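Local atomic coordinates of maltose/maltodextrin-binding protein (Thermus thermophilus, PDB entry 2GH9), a protein that binds maltotriose and, as a periplasmic-type solute-binding protein, probably passes maltodextrins to a membrane transporter for uptake. Residues T4-F9 and G53-L58; K45-A50 and A71-L76; A89-V94 and I306-S311; N295-N300 and K314-D319. All coordinates share one frame; numbering follows the deposited sequence.

Contact 1: T4-F9 and G53-L58. With GLC (alpha-D-glucopyranose), chain B.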
# COMPACT_ATOMS: atom_id res chain seq x y z
N THR A 4 10.80 21.47 -4.98
CA THR A 4 9.51 21.14 -4.40
C THR A 4 9.31 19.63 -4.33
O THR A 4 9.76 18.88 -5.21
CB THR A 4 8.34 21.82 -5.13
OG1 THR A 4 8.19 21.25 -6.44
CG2 THR A 4 8.60 23.34 -5.26
N VAL A 5 8.67 19.20 -3.24
CA VAL A 5 8.36 17.80 -2.97
C VAL A 5 6.85 17.65 -2.86
O VAL A 5 6.24 18.33 -2.07
CB VAL A 5 8.98 17.34 -1.63
CG1 VAL A 5 8.67 15.83 -1.33
CG2 VAL A 5 10.46 17.58 -1.63
N TRP A 6 6.27 16.78 -3.68
CA TRP A 6 4.89 16.33 -3.47
C TRP A 6 4.89 15.13 -2.54
O TRP A 6 5.69 14.21 -2.73
CB TRP A 6 4.24 15.94 -4.79
CG TRP A 6 3.84 17.11 -5.61
CD1 TRP A 6 3.84 18.42 -5.23
CD2 TRP A 6 3.34 17.07 -6.94
NE1 TRP A 6 3.41 19.20 -6.27
CE2 TRP A 6 3.08 18.40 -7.32
CE3 TRP A 6 3.11 16.03 -7.86
CZ2 TRP A 6 2.58 18.73 -8.59
CZ3 TRP A 6 2.62 16.36 -9.11
CH2 TRP A 6 2.36 17.70 -9.46
N THR A 7 4.01 15.16 -1.54
CA THR A 7 3.87 14.02 -0.62
C THR A 7 2.41 13.74 -0.24
O THR A 7 1.61 14.67 -0.14
CB THR A 7 4.69 14.25 0.69
OG1 THR A 7 4.67 13.06 1.47
CG2 THR A 7 4.13 15.41 1.51
N HIS A 8 2.11 12.47 0.00
CA HIS A 8 0.80 12.04 0.52
C HIS A 8 0.85 11.76 2.03
O HIS A 8 -0.13 11.28 2.63
CB HIS A 8 0.28 10.80 -0.21
CG HIS A 8 1.24 9.64 -0.27
ND1 HIS A 8 1.27 8.64 0.68
CD2 HIS A 8 2.16 9.29 -1.20
CE1 HIS A 8 2.19 7.75 0.36
NE2 HIS A 8 2.73 8.11 -0.80
N PHE A 9 1.98 12.09 2.64
CA PHE A 9 2.15 11.87 4.05
C PHE A 9 1.33 12.88 4.86
O PHE A 9 1.13 14.03 4.46
CB PHE A 9 3.63 12.00 4.46
CG PHE A 9 4.56 11.00 3.84
CD1 PHE A 9 4.09 9.89 3.15
CD2 PHE A 9 5.93 11.17 3.96
CE1 PHE A 9 4.96 8.98 2.59
CE2 PHE A 9 6.80 10.27 3.41
CZ PHE A 9 6.32 9.17 2.74
N GLY A 53 6.38 21.07 -17.35
CA GLY A 53 7.04 21.93 -16.35
C GLY A 53 6.22 22.23 -15.10
O GLY A 53 6.56 23.14 -14.33
N GLN A 54 5.15 21.45 -14.88
CA GLN A 54 4.14 21.76 -13.86
C GLN A 54 4.15 20.82 -12.63
O GLN A 54 3.32 21.01 -11.70
CB GLN A 54 2.73 21.69 -14.46
CG GLN A 54 2.38 22.70 -15.55
CD GLN A 54 1.15 22.27 -16.32
OE1 GLN A 54 0.82 21.10 -16.35
NE2 GLN A 54 0.46 23.22 -16.94
N ALA A 55 5.04 19.83 -12.60
CA ALA A 55 5.13 18.90 -11.45
C ALA A 55 6.33 19.20 -10.53
O ALA A 55 7.28 19.90 -10.91
CB ALA A 55 5.18 17.44 -11.92
N ALA A 56 6.26 18.67 -9.31
CA ALA A 56 7.33 18.81 -8.32
C ALA A 56 8.63 18.15 -8.75
O ALA A 56 8.65 17.28 -9.62
CB ALA A 56 6.90 18.21 -6.96
N ASP A 57 9.72 18.56 -8.11
CA ASP A 57 11.05 18.05 -8.40
C ASP A 57 11.21 16.61 -7.94
O ASP A 57 12.01 15.88 -8.49
CB ASP A 57 12.11 18.94 -7.75
CG ASP A 57 12.14 20.33 -8.38
OD1 ASP A 57 12.54 20.42 -9.54
OD2 ASP A 57 11.71 21.30 -7.74
N LEU A 58 10.48 16.23 -6.90
CA LEU A 58 10.47 14.84 -6.45
C LEU A 58 9.14 14.46 -5.78
O LEU A 58 8.33 15.33 -5.43
CB LEU A 58 11.68 14.50 -5.54
CG LEU A 58 12.09 15.27 -4.29
CD1 LEU A 58 13.12 14.47 -3.49
CD2 LEU A 58 12.64 16.63 -4.65
C1 GLC B . -2.32 7.77 2.68
C2 GLC B . -1.08 6.91 2.93
C3 GLC B . -0.94 5.89 1.82
C4 GLC B . -2.22 5.04 1.74
C5 GLC B . -3.45 5.93 1.49
C6 GLC B . -4.76 5.11 1.59
O1 GLC B . -2.06 8.59 1.54
O2 GLC B . 0.10 7.73 3.06
O3 GLC B . 0.21 5.05 2.01
O4 GLC B . -2.14 4.21 0.59
O5 GLC B . -3.48 6.97 2.47
O6 GLC B . -5.92 5.95 1.42
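Thr4 O is gripped by two backbone N-H groups from 53-58: Leu58 N lies 3.2 Å away, nearly in line with the carbonyl, while Asp57 N approaches to 2.9 Å but at an N-H...O angle of only 125°, a weak bond. The backbone N of the same threonine is taken by the carboxylate: Asp57 OD2 sits 2.9 Å from Thr4 N and uses the lone pair turned away from the other oxygen, itself bonded to Ser277 OG. One step on, Trp6 N donates to Leu58 O at 3.1 Å. The last bond and the one from Leu58 N flank Val5, which is bridged in parallel to Leu58 where strand 58-63 begins. Strand 3-7 also pairs in parallel with 32-36, which puts it between two parallel neighbours, the 2-1-3 start of the lobe sheet in periplasmic binding proteins. Val5 CG2 meets Leu58 CD2 at 3.8 Å, with Phe286 of helix 280-290 packed on both. Away from that pair, Ala56 CB stands over one face of the Trp6 indole (CG anti to the carbonyl carbon, chi1 -76°), 3.5 Å from the centroid of the five-membered ring and 9° off its normal, a CH-pi contact; Trp6 CH2 is 3.6 Å from Ala55 CA. Beyond the strand, His8 ND1 is hydrogen-bonded to O2 of a glucose unit of the bound maltotriose at 2.8 Å, in the imidazole plane, and Arg305 is hydrogen-bonded to the same unit.

Contact 2: K45-A50 and A71-L76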
# COMPACT_ATOMS: atom_id res chain seq x y z
N LYS A 45 -1.38 13.83 -11.59
CA LYS A 45 -0.78 15.16 -11.53
C LYS A 45 0.64 15.15 -12.06
O LYS A 45 1.05 16.06 -12.79
CB LYS A 45 -0.81 15.70 -10.11
CG LYS A 45 -2.09 16.44 -9.75
CD LYS A 45 -2.20 16.67 -8.24
CE LYS A 45 -1.32 17.81 -7.78
NZ LYS A 45 -1.76 19.12 -8.36
N PHE A 46 1.40 14.12 -11.67
CA PHE A 46 2.81 14.00 -12.05
C PHE A 46 3.02 13.61 -13.49
O PHE A 46 3.87 14.17 -14.18
CB PHE A 46 3.51 12.96 -11.18
CG PHE A 46 5.00 13.15 -11.09
CD1 PHE A 46 5.53 14.10 -10.20
CD2 PHE A 46 5.87 12.37 -11.83
CE1 PHE A 46 6.91 14.26 -10.07
CE2 PHE A 46 7.25 12.54 -11.71
CZ PHE A 46 7.76 13.49 -10.83
N ILE A 47 2.28 12.60 -13.93
CA ILE A 47 2.42 12.11 -15.31
C ILE A 47 2.03 13.21 -16.32
O ILE A 47 2.76 13.50 -17.27
CB ILE A 47 1.59 10.83 -15.55
CG1 ILE A 47 2.26 9.62 -14.90
CG2 ILE A 47 1.42 10.59 -17.06
CD1 ILE A 47 1.46 8.32 -15.05
N LEU A 48 0.87 13.84 -16.10
CA LEU A 48 0.40 14.91 -16.97
C LEU A 48 1.21 16.20 -16.81
O LEU A 48 1.57 16.83 -17.80
CB LEU A 48 -1.09 15.20 -16.73
CG LEU A 48 -2.12 14.14 -17.13
CD1 LEU A 48 -3.54 14.71 -16.97
CD2 LEU A 48 -1.90 13.63 -18.55
N GLY A 49 1.50 16.58 -15.57
CA GLY A 49 2.25 17.82 -15.32
C GLY A 49 3.75 17.80 -15.62
O GLY A 49 4.32 18.82 -15.98
N ALA A 50 4.39 16.65 -15.47
CA ALA A 50 5.85 16.61 -15.52
C ALA A 50 6.40 17.18 -16.83
O ALA A 50 7.24 18.08 -16.81
CB ALA A 50 6.37 15.18 -15.28
N ALA A 71 7.28 5.47 -15.88
CA ALA A 71 8.48 5.28 -16.68
C ALA A 71 8.17 5.37 -18.18
O ALA A 71 8.89 6.06 -18.94
CB ALA A 71 9.17 3.95 -16.31
N GLN A 72 7.09 4.73 -18.60
CA GLN A 72 6.60 4.88 -19.99
C GLN A 72 6.19 6.30 -20.36
O GLN A 72 6.29 6.66 -21.52
CB GLN A 72 5.41 3.96 -20.25
CG GLN A 72 5.79 2.53 -20.45
CD GLN A 72 4.72 1.76 -21.19
OE1 GLN A 72 3.52 2.08 -21.10
NE2 GLN A 72 5.15 0.74 -21.94
N ALA A 73 5.70 7.09 -19.39
CA ALA A 73 5.38 8.49 -19.65
C ALA A 73 6.64 9.35 -19.68
O ALA A 73 6.57 10.56 -19.88
CB ALA A 73 4.41 9.03 -18.59
N GLY A 74 7.78 8.72 -19.45
CA GLY A 74 9.07 9.40 -19.52
C GLY A 74 9.33 10.32 -18.35
O GLY A 74 10.28 11.10 -18.38
N VAL A 75 8.52 10.23 -17.29
CA VAL A 75 8.52 11.28 -16.26
C VAL A 75 9.45 11.02 -15.10
O VAL A 75 9.61 11.90 -14.25
CB VAL A 75 7.09 11.61 -15.74
CG1 VAL A 75 6.24 12.15 -16.88
CG2 VAL A 75 6.43 10.38 -15.03
N LEU A 76 10.05 9.83 -15.06
CA LEU A 76 10.94 9.42 -13.96
C LEU A 76 12.40 9.55 -14.36
O LEU A 76 12.80 9.10 -15.43
CB LEU A 76 10.69 7.95 -13.55
CG LEU A 76 9.31 7.55 -12.99
CD1 LEU A 76 9.34 6.11 -12.47
CD2 LEU A 76 8.82 8.51 -11.94
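Val75 is the bump here, its two methyls set between Phe46 on one side and Ile47 O and Ala50 CB on the other. The forked end divides the work. CG1, anti to the carbonyl carbon (chi1 -63°), comes down on Ala50, where Val75 CG1 lies 3.4 Å from Ala50 CB, tighter than usual for two methyl carbons, and 3.8 Å from Ile47 O. The other branch turns to the phenyl ring, Val75 CG2 lying 3.8 Å from Phe46 CD2. Phe46 CG is anti to its backbone N (chi1 -156°), and the ring passes the valine side chain in the opposite direction, bringing its rim to the valine's own carbonyl: Phe46 CE2 is 3.5 Å from Val75 O, near the ring plane, so a slightly positive aromatic C-H probably faces the oxygen. Leu76 adds a looser touch, with CD2 4.3 Å from Phe46 CE2. A second, smaller fit is methyl to methyl, Ile47 CG2 against Ala73 CB at 3.7 Å. No hydrogen bond joins the two segments; the fit is mainly apolar, and Met70 fills in beside Phe46, Ile47 and Leu76. Gly74 ends helix 67-72 in a Schellman motif, with a positive phi of 73° and two bonds back into the last turn, one of them Gly74 N to Ala71 O at 2.9 Å; here it is followed directly by Val75, which packs on helix 39-49.

Contact 3: A89-V94 and I306-S311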
# COMPACT_ATOMS: atom_id res chain seq x y z
N ALA A 89 23.56 -2.75 -2.55
CA ALA A 89 23.78 -4.05 -1.87
C ALA A 89 23.02 -4.19 -0.55
O ALA A 89 22.67 -5.30 -0.14
CB ALA A 89 25.30 -4.30 -1.61
N ASP A 90 22.81 -3.06 0.12
CA ASP A 90 22.11 -3.09 1.41
C ASP A 90 20.58 -3.17 1.26
O ASP A 90 19.87 -3.43 2.23
CB ASP A 90 22.51 -1.88 2.24
CG ASP A 90 21.68 -1.74 3.48
OD1 ASP A 90 21.76 -2.65 4.34
OD2 ASP A 90 20.93 -0.73 3.59
N LEU A 91 20.08 -2.94 0.06
CA LEU A 91 18.63 -3.01 -0.20
C LEU A 91 18.13 -4.45 -0.37
O LEU A 91 18.79 -5.28 -1.00
CB LEU A 91 18.26 -2.21 -1.46
CG LEU A 91 18.61 -0.72 -1.56
CD1 LEU A 91 18.26 -0.18 -2.94
CD2 LEU A 91 17.91 0.09 -0.49
N GLN A 92 16.95 -4.73 0.17
CA GLN A 92 16.27 -5.99 -0.07
C GLN A 92 15.99 -6.17 -1.57
O GLN A 92 15.53 -5.25 -2.24
CB GLN A 92 14.95 -6.01 0.70
CG GLN A 92 15.09 -6.09 2.20
CD GLN A 92 13.80 -5.81 2.95
OE1 GLN A 92 12.83 -5.28 2.38
NE2 GLN A 92 13.78 -6.18 4.24
N GLY A 93 16.28 -7.36 -2.07
CA GLY A 93 16.02 -7.71 -3.46
C GLY A 93 14.65 -7.34 -4.03
O GLY A 93 14.55 -6.87 -5.15
N VAL A 94 13.58 -7.60 -3.29
CA VAL A 94 12.23 -7.30 -3.80
C VAL A 94 12.02 -5.79 -3.98
O VAL A 94 11.28 -5.36 -4.85
CB VAL A 94 11.12 -7.85 -2.87
CG1 VAL A 94 11.16 -9.39 -2.81
CG2 VAL A 94 11.26 -7.27 -1.50
N ILE A 306 8.08 -0.13 6.97
CA ILE A 306 9.25 -0.95 7.30
C ILE A 306 10.41 -0.59 6.36
O ILE A 306 10.23 -0.61 5.16
CB ILE A 306 8.92 -2.46 7.19
CG1 ILE A 306 7.64 -2.79 8.00
CG2 ILE A 306 10.12 -3.36 7.64
CD1 ILE A 306 7.61 -2.18 9.42
N PRO A 307 11.59 -0.26 6.91
CA PRO A 307 12.75 -0.02 6.01
C PRO A 307 13.03 -1.15 5.03
O PRO A 307 12.88 -2.33 5.36
CB PRO A 307 13.92 0.13 6.99
CG PRO A 307 13.28 0.69 8.22
CD PRO A 307 11.94 -0.02 8.32
N VAL A 308 13.41 -0.80 3.80
CA VAL A 308 13.87 -1.81 2.84
C VAL A 308 15.41 -1.99 2.91
O VAL A 308 15.98 -2.79 2.16
CB VAL A 308 13.41 -1.49 1.40
CG1 VAL A 308 11.86 -1.51 1.33
CG2 VAL A 308 13.97 -0.18 0.95
N SER A 309 16.06 -1.24 3.80
CA SER A 309 17.48 -1.45 4.10
C SER A 309 17.63 -2.69 4.98
O SER A 309 17.15 -2.72 6.10
CB SER A 309 18.06 -0.22 4.81
OG SER A 309 19.32 -0.47 5.40
N LYS A 310 18.31 -3.72 4.46
CA LYS A 310 18.66 -4.89 5.28
C LYS A 310 19.23 -4.48 6.63
O LYS A 310 18.77 -4.92 7.69
CB LYS A 310 19.68 -5.77 4.58
CG LYS A 310 19.19 -6.51 3.35
CD LYS A 310 20.31 -7.41 2.84
CE LYS A 310 20.23 -7.67 1.34
NZ LYS A 310 21.50 -8.27 0.78
N SER A 311 20.26 -3.64 6.57
CA SER A 311 20.93 -3.07 7.75
C SER A 311 19.95 -2.45 8.76
O SER A 311 19.93 -2.82 9.94
CB SER A 311 21.95 -2.02 7.25
OG SER A 311 22.45 -1.19 8.28
O HOH W 1 11.19 -4.48 4.87
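Gln92 stretches its extended chain over Val308, crossing it at about a right angle, with Gln92 CG 3.4 Å from Val308 O. At the amide end a water bridges the segments, donating to Gln92 OE1 at 3.1 Å and to Pro307 O at 2.8 Å. Two backbone bonds bracket the single bridge of Leu91 with Ser309: Gln92 N to Val308 O at 2.9 Å (169° at the hydrogen), and Lys310 N to Asp90 O at 2.7 Å. Following strand 306-307, which pairs antiparallel with 104-113, the bridge ties in the turn between helices 85-90 and 93-98. Asp90, its CG anti to the backbone N (chi1 171°), reaches the start of helix 310-315. Its OD1 accepts from Ser311 N at 2.9 Å through the lone pair on the side of the other oxygen. OD2 faces Ser309 OG, but the modelled 2.4 Å is doubtfully short. Ser309 is the N-cap, and OG also accepts from Ala312 N. The extended Lys310 chain brings NZ within 3.3 Å of Ala89 O, a weak bond. The polarity is complementary: a carboxylate at a helix N terminus and an ammonium near the last carbonyls of helix 85-90 should each be favoured by the helix dipole they face.

Contact 4: N295-N300 and K314-D319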
# COMPACT_ATOMS: atom_id res chain seq x y z
N ASN A 295 17.71 7.71 8.75
CA ASN A 295 16.43 8.34 8.39
C ASN A 295 15.30 7.32 8.17
O ASN A 295 14.16 7.57 8.55
CB ASN A 295 16.58 9.28 7.20
CG ASN A 295 16.59 10.73 7.62
OD1 ASN A 295 16.00 11.10 8.64
ND2 ASN A 295 17.24 11.56 6.85
N LEU A 296 15.62 6.18 7.57
CA LEU A 296 14.64 5.11 7.42
C LEU A 296 14.12 4.62 8.78
O LEU A 296 12.91 4.40 8.93
CB LEU A 296 15.21 3.95 6.62
CG LEU A 296 15.52 4.23 5.15
CD1 LEU A 296 16.06 2.97 4.53
CD2 LEU A 296 14.31 4.74 4.36
N VAL A 297 15.03 4.49 9.75
CA VAL A 297 14.69 4.09 11.11
C VAL A 297 13.82 5.15 11.76
O VAL A 297 12.79 4.83 12.34
CB VAL A 297 15.94 3.77 12.02
CG1 VAL A 297 15.53 3.66 13.49
CG2 VAL A 297 16.62 2.49 11.61
N ALA A 298 14.22 6.42 11.64
CA ALA A 298 13.46 7.54 12.17
C ALA A 298 12.03 7.55 11.62
O ALA A 298 11.07 7.68 12.37
CB ALA A 298 14.15 8.85 11.82
N PHE A 299 11.90 7.37 10.31
CA PHE A 299 10.58 7.34 9.71
C PHE A 299 9.74 6.20 10.31
O PHE A 299 8.58 6.40 10.59
CB PHE A 299 10.70 7.21 8.19
CG PHE A 299 9.42 7.46 7.43
CD1 PHE A 299 8.88 8.74 7.35
CD2 PHE A 299 8.77 6.42 6.77
CE1 PHE A 299 7.73 8.98 6.63
CE2 PHE A 299 7.58 6.67 6.02
CZ PHE A 299 7.08 7.94 5.94
N ASN A 300 10.31 5.02 10.50
CA ASN A 300 9.57 3.90 11.10
C ASN A 300 9.11 4.24 12.50
O ASN A 300 7.99 3.94 12.90
CB ASN A 300 10.42 2.63 11.12
CG ASN A 300 9.74 1.47 11.88
OD1 ASN A 300 9.97 1.30 13.06
ND2 ASN A 300 8.87 0.72 11.21
N LYS A 314 17.40 -5.11 10.43
CA LYS A 314 18.01 -5.91 11.50
C LYS A 314 18.12 -5.07 12.77
O LYS A 314 17.92 -5.57 13.87
CB LYS A 314 19.40 -6.40 11.09
CG LYS A 314 20.02 -7.40 12.05
CD LYS A 314 21.49 -7.61 11.74
CE LYS A 314 22.05 -8.88 12.37
NZ LYS A 314 23.39 -9.27 11.78
N GLN A 315 18.42 -3.79 12.60
CA GLN A 315 18.51 -2.87 13.72
C GLN A 315 17.19 -2.79 14.50
O GLN A 315 17.18 -2.74 15.74
CB GLN A 315 18.97 -1.50 13.22
CG GLN A 315 19.11 -0.44 14.31
CD GLN A 315 19.59 0.89 13.76
OE1 GLN A 315 20.27 0.96 12.72
NE2 GLN A 315 19.22 1.96 14.45
N LEU A 316 16.06 -2.84 13.78
CA LEU A 316 14.75 -2.80 14.41
C LEU A 316 14.10 -4.18 14.58
O LEU A 316 12.89 -4.30 14.73
CB LEU A 316 13.81 -1.89 13.59
CG LEU A 316 14.17 -0.42 13.47
CD1 LEU A 316 13.25 0.26 12.48
CD2 LEU A 316 14.10 0.26 14.85
N GLU A 317 14.91 -5.23 14.56
CA GLU A 317 14.40 -6.60 14.58
C GLU A 317 13.40 -6.83 15.72
O GLU A 317 12.43 -7.57 15.55
CB GLU A 317 15.55 -7.61 14.68
CG GLU A 317 15.10 -9.05 14.49
CD GLU A 317 16.21 -10.06 14.60
OE1 GLU A 317 17.37 -9.67 14.88
OE2 GLU A 317 15.93 -11.27 14.41
N LYS A 318 13.65 -6.18 16.86
CA LYS A 318 12.84 -6.33 18.06
C LYS A 318 11.76 -5.27 18.24
O LYS A 318 10.96 -5.37 19.16
CB LYS A 318 13.73 -6.34 19.32
CG LYS A 318 14.63 -7.54 19.42
CD LYS A 318 15.31 -7.58 20.79
CE LYS A 318 16.14 -8.85 20.96
NZ LYS A 318 16.46 -9.12 22.41
N ASP A 319 11.74 -4.25 17.38
CA ASP A 319 10.64 -3.30 17.38
C ASP A 319 9.33 -4.07 17.10
O ASP A 319 9.30 -4.95 16.25
CB ASP A 319 10.85 -2.16 16.37
CG ASP A 319 9.69 -1.17 16.36
OD1 ASP A 319 9.72 -0.17 17.10
OD2 ASP A 319 8.71 -1.43 15.64
O HOH W 2 7.64 1.26 14.56
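The turn linking helix 310-315 to helix 320-326, a type I beta turn from Leu316 to Asp319, lies against Val297 and Asn300, one helical turn apart on helix 293-302. The turn is closed by Asp319 N bonded to Leu316 O at 2.9 Å. At its start, the two methyls of Leu316 divide between the helix residues. Leu316 CD2 packs on Val297 CG1 at 3.9 Å, the side chains crossing obliquely, while Leu316 CD1 meets the amide of Asn300 tip to tip, 3.5 Å from OD1. Asn300 CG is anti to the backbone N (chi1 173°), which puts CG on the side of the turn. Val297 is also crossed at about a right angle by the extended Gln315, whose NE2 is 3.9 Å from Val297 CG2. At the other end of the turn, Asn300 OD1 and Asp319 OD2 stay 4.0 Å apart, the amide and carboxylate planes turned 79° to each other. A water sits between, 2.8 Å from Asn300 OD1 and 3.1 Å from Asp319 OD2, placed to donate to both, although further acceptors nearby compete for its protons. Asn300 ND2 is committed to Arg305 O, and Asp319 OD2 caps Val322 N at the start of the next helix. Two oxygens that would otherwise repel are thus probably screened by the water, and the direct contacts are those of Leu316 with Val297 and Asn300 and of Gln315 with Val297.

In the fold
From the N terminus, strand 3-7 meets 53-58 in contact 1, closing a loop that holds helices 11-26 and 39-49. Contact 2 starts inside that loop, on helix 39-49, and ends beyond it at 71-76, so the two cross; they touch where Trp6 and Ala56 pack on Phe46. Contact 3 then closes a loop of 211 residues containing the whole four-stranded second sheet; the chain re-enters the first sheet at 265-273, and 306-307 adds to it. Contact 4 crosses contact 3, starting before and ending after 306-311, and both use helix 310-315. The two crossed pairs follow in series, yet Phe9 CE2 and Phe299 CZ, 3.5 Å apart, join contacts 1 and 4.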